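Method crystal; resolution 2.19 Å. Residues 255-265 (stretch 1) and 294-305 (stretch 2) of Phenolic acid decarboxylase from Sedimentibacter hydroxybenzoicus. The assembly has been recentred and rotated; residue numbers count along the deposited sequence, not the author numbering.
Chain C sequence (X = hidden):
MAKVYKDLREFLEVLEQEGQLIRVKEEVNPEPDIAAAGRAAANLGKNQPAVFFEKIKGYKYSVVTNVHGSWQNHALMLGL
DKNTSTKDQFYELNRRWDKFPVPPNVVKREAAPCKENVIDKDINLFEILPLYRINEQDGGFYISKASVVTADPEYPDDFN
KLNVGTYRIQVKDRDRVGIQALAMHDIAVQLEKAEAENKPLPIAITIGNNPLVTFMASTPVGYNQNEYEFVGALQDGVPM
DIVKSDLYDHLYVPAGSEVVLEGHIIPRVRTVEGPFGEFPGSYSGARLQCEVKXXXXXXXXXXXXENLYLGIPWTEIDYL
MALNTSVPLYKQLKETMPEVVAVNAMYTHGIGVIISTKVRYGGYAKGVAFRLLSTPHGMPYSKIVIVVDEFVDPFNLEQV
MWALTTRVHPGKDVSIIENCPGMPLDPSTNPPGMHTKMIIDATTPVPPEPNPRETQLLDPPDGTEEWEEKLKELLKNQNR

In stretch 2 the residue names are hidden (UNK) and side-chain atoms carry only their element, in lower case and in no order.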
# COMPACT_ATOMS: atom_id res chain seq x y z
N ALA C 255 13.06 -14.67 54.53
CA ALA C 255 13.89 -15.14 55.65
C ALA C 255 15.26 -15.61 55.17
O ALA C 255 16.25 -15.41 55.88
CB ALA C 255 13.17 -16.26 56.40
N GLY C 256 15.34 -16.15 53.96
CA GLY C 256 16.56 -16.78 53.48
C GLY C 256 17.44 -15.98 52.54
O GLY C 256 18.33 -16.57 51.92
N SER C 257 17.23 -14.67 52.41
CA SER C 257 18.10 -13.88 51.55
C SER C 257 19.55 -13.94 52.03
O SER C 257 19.83 -13.95 53.23
CB SER C 257 17.65 -12.43 51.52
OG SER C 257 16.28 -12.34 51.21
N GLU C 258 20.46 -13.98 51.06
CA GLU C 258 21.88 -13.97 51.40
C GLU C 258 22.29 -12.63 52.00
O GLU C 258 23.08 -12.59 52.95
CB GLU C 258 22.70 -14.29 50.16
CG GLU C 258 22.43 -15.67 49.59
CD GLU C 258 23.39 -16.71 50.12
OE1 GLU C 258 24.28 -16.35 50.91
OE2 GLU C 258 23.25 -17.89 49.74
N VAL C 259 21.77 -11.53 51.46
CA VAL C 259 22.10 -10.18 51.91
C VAL C 259 20.82 -9.35 51.93
O VAL C 259 19.99 -9.46 51.03
CB VAL C 259 23.17 -9.52 51.01
CG1 VAL C 259 23.49 -8.12 51.50
CG2 VAL C 259 24.43 -10.37 50.95
N VAL C 260 20.67 -8.53 52.97
CA VAL C 260 19.57 -7.58 53.07
C VAL C 260 20.15 -6.20 53.33
O VAL C 260 20.94 -6.02 54.27
CB VAL C 260 18.57 -7.96 54.18
CG1 VAL C 260 17.44 -6.94 54.24
CG2 VAL C 260 18.01 -9.35 53.94
N LEU C 261 19.78 -5.23 52.51
CA LEU C 261 20.26 -3.85 52.62
C LEU C 261 19.09 -2.98 53.08
O LEU C 261 18.22 -2.63 52.28
CB LEU C 261 20.84 -3.36 51.30
CG LEU C 261 21.90 -4.23 50.64
CD1 LEU C 261 22.49 -3.52 49.43
CD2 LEU C 261 22.99 -4.58 51.63
N GLU C 262 19.08 -2.63 54.36
CA GLU C 262 18.05 -1.76 54.90
C GLU C 262 18.54 -0.31 54.84
O GLU C 262 19.64 0.00 55.30
CB GLU C 262 17.71 -2.15 56.34
CG GLU C 262 17.24 -3.59 56.47
CD GLU C 262 16.90 -3.96 57.90
OE1 GLU C 262 16.67 -3.05 58.72
OE2 GLU C 262 16.87 -5.18 58.20
N GLY C 263 17.72 0.55 54.26
CA GLY C 263 18.10 1.94 54.12
C GLY C 263 16.92 2.81 53.76
O GLY C 263 15.77 2.45 54.00
N HIS C 264 17.23 3.97 53.19
CA HIS C 264 16.20 4.94 52.87
C HIS C 264 16.62 5.79 51.68
O HIS C 264 17.81 6.07 51.49
CB HIS C 264 15.89 5.85 54.06
CG HIS C 264 17.04 6.71 54.48
ND1 HIS C 264 17.88 6.38 55.52
CD2 HIS C 264 17.49 7.90 54.00
CE1 HIS C 264 18.80 7.31 55.66
NE2 HIS C 264 18.59 8.25 54.75
N ILE C 265 15.64 6.20 50.88
CA ILE C 265 15.88 7.21 49.86
C ILE C 265 16.17 8.54 50.53
O ILE C 265 15.42 8.99 51.41
CB ILE C 265 14.67 7.31 48.91
CG1 ILE C 265 14.23 5.92 48.45
CG2 ILE C 265 15.01 8.20 47.72
CD1 ILE C 265 13.36 5.94 47.21
N UNK C 294 22.34 3.47 52.98
CA UNK C 294 22.20 2.12 53.51
C UNK C 294 22.50 2.20 55.01
O UNK C 294 23.64 2.44 55.41
c UNK C 294 23.37 -0.12 50.59
c UNK C 294 23.35 -0.12 53.64
c UNK C 294 23.12 1.13 52.79
c UNK C 294 22.49 0.74 51.45
N UNK C 295 21.46 2.02 55.82
CA UNK C 295 21.56 2.20 57.27
C UNK C 295 21.97 0.93 58.01
O UNK C 295 22.58 1.03 59.08
c UNK C 295 20.23 2.71 57.83
c UNK C 295 19.80 4.02 57.22
o UNK C 295 20.47 5.05 57.46
o UNK C 295 18.78 4.03 56.50
N UNK C 296 21.67 -0.24 57.46
CA UNK C 296 22.05 -1.49 58.10
C UNK C 296 22.11 -2.60 57.06
O UNK C 296 21.33 -2.62 56.11
n UNK C 296 20.15 -2.87 62.06
c UNK C 296 21.08 -1.87 59.23
c UNK C 296 21.48 -3.12 60.00
c UNK C 296 20.14 -3.38 63.28
c UNK C 296 20.34 -3.65 60.84
n UNK C 296 19.96 -2.57 64.32
n UNK C 296 20.29 -4.68 63.49
N UNK C 297 23.05 -3.52 57.26
CA UNK C 297 23.20 -4.71 56.43
C UNK C 297 23.02 -5.93 57.32
O UNK C 297 23.66 -6.04 58.37
c UNK C 297 24.82 -6.14 55.15
c UNK C 297 24.64 -3.69 54.63
c UNK C 297 26.02 -3.55 54.03
c UNK C 297 24.56 -4.75 55.73
N UNK C 298 22.14 -6.84 56.91
CA UNK C 298 21.97 -8.14 57.54
C UNK C 298 22.20 -9.22 56.49
O UNK C 298 21.61 -9.16 55.41
o UNK C 298 19.65 -8.72 57.18
c UNK C 298 20.59 -8.29 58.18
c UNK C 298 20.12 -6.97 58.77
N UNK C 299 23.04 -10.20 56.81
CA UNK C 299 23.43 -11.18 55.81
C UNK C 299 23.72 -12.52 56.46
O UNK C 299 24.07 -12.60 57.64
n UNK C 299 26.71 -11.78 55.98
c UNK C 299 24.64 -10.71 55.01
c UNK C 299 25.92 -10.67 55.80
c UNK C 299 26.53 -9.65 56.45
c UNK C 299 27.76 -11.45 56.71
n UNK C 299 27.67 -10.16 57.01
N UNK C 300 23.56 -13.58 55.67
CA UNK C 300 23.92 -14.92 56.10
C UNK C 300 25.44 -15.06 56.18
O UNK C 300 26.19 -14.23 55.68
n UNK C 300 20.04 -19.20 53.09
n UNK C 300 21.51 -20.43 54.33
c UNK C 300 23.35 -15.96 55.13
c UNK C 300 21.39 -16.81 53.81
c UNK C 300 21.09 -19.25 53.89
c UNK C 300 21.89 -15.75 54.78
n UNK C 300 21.74 -18.15 54.25
N UNK C 301 25.89 -16.12 56.84
CA UNK C 301 27.32 -16.37 56.96
C UNK C 301 27.88 -16.84 55.62
O UNK C 301 27.34 -17.76 55.00
c UNK C 301 29.09 -17.59 58.24
c UNK C 301 27.59 -17.40 58.05
o UNK C 301 27.01 -16.96 59.28
N UNK C 302 28.96 -16.21 55.19
CA UNK C 302 29.53 -16.42 53.86
C UNK C 302 28.48 -16.20 52.77
O UNK C 302 28.16 -17.13 52.03
n UNK C 302 31.56 -17.77 55.73
o UNK C 302 32.55 -18.03 53.73
c UNK C 302 30.16 -17.80 53.74
c UNK C 302 31.53 -17.88 54.40
N UNK C 303 27.93 -14.99 52.65
CA UNK C 303 26.87 -14.76 51.67
C UNK C 303 27.37 -14.88 50.25
O UNK C 303 28.56 -14.74 49.95
c UNK C 303 26.40 -13.33 51.97
c UNK C 303 28.26 -13.77 53.41
c UNK C 303 27.56 -12.69 52.64
N UNK C 304 26.42 -15.14 49.35
CA UNK C 304 26.69 -15.36 47.94
C UNK C 304 26.05 -14.22 47.16
O UNK C 304 24.82 -14.04 47.21
c UNK C 304 26.16 -16.72 47.47
c UNK C 304 26.95 -17.85 48.14
c UNK C 304 26.25 -16.82 45.96
c UNK C 304 26.25 -19.19 48.11
N UNK C 305 26.87 -13.47 46.43
CA UNK C 305 26.40 -12.33 45.65
C UNK C 305 25.76 -12.86 44.37
O UNK C 305 26.45 -13.13 43.38
c UNK C 305 25.48 -8.54 43.90
c UNK C 305 28.07 -9.48 43.77
c UNK C 305 25.85 -9.66 44.62
c UNK C 305 26.41 -7.88 43.12
c UNK C 305 27.71 -8.35 43.05
c UNK C 305 27.55 -11.38 45.34
c UNK C 305 27.15 -10.15 44.56

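Position 294 carries four carbons, forked at the first, with one arm two carbons long. The tip of that arm lies 3.7 Å from Leu 261 CD1, and the backbone pairs with Gly 263. This is Ile 294. An ideal CB on Gly 263 would sit 3.0 Å from Ile 294 CA, so the bare glycine suits so close a pairing.

Position 295 has two carbons, the second bearing two oxygens, a carboxylate. One oxygen meets the His 264 ring at its edge, near the ring plane. This is Asp 295, and His 264 ND1 donates to Asp 295 OD2 at 2.7 Å.

Position 296 shows three carbons, a nitrogen, then a carbon holding two more nitrogens, a guanidinium. The side chain shares a face with that of Glu 262, but the pairing is carried by the backbone. This is Arg 296.

Position 297 again has four carbons forked at the first, one arm two carbons long, and that arm's inner carbon packs against Leu 261. The fork makes it Ile 297, with CG1 3.5 Å from CD2 of Leu 261.

Position 298 has one carbon bearing an oxygen and a carbon; the oxygen approaches the Val 260 side chain. This is Thr 298. Its OG1 lies 3.3 Å from Val 260 CB, and its CG2 is 3.8 Å from Glu 262 OE2.

Position 299 is one carbon followed by a five-membered ring of three carbons and two nitrogens. Its CB lies 3.2 Å from Glu 258 O, while the ring leads away. This is His 299, whose ND1 donates to the backbone O of position 300 at 2.5 Å.

Position 300 repeats the guanidinium pattern, reaching Gly 256 O: Arg 300. Its NH1 makes a weak 3.3 Å hydrogen bond to Gly 256 O.

Positions 301 and 302 point away from stretch 1. One carbon with an oxygen and a carbon gives Thr 301; two carbons ending in oxygen and nitrogen give Asn 302.

Position 303 closes three carbons onto its own nitrogen, and its CB meets Val 259 CG2 at 3.7 Å: Pro 303.

Position 304, four carbons forked at the first, one arm longer, approaches the Glu 258 carboxylate: Ile 304.

Position 305, one carbon and a six-carbon ring, is Phe 305, directed away.

The rules are plain. Antiparallel backbone pairs set the register, Val 260 N to Thr 298 O at 2.7 Å and Glu 262 N to Arg 296 O at 2.9 Å. A bulge at Glu 262, whose O accepts from N of both Asp 295 and Arg 296, shifts it. On the face of Val 259 and Leu 261, Ile 294 and Ile 297 supply apolar contacts; the other carries Val 260, Glu 262, Arg 296 and Thr 298. Glu 258 bridges the segment after the strand: its O accepts from Arg 300 N and its OE1 from Ile 304 N, both at 2.9 Å.

Stretch 2 (294-305) IDRITHRTNPIF
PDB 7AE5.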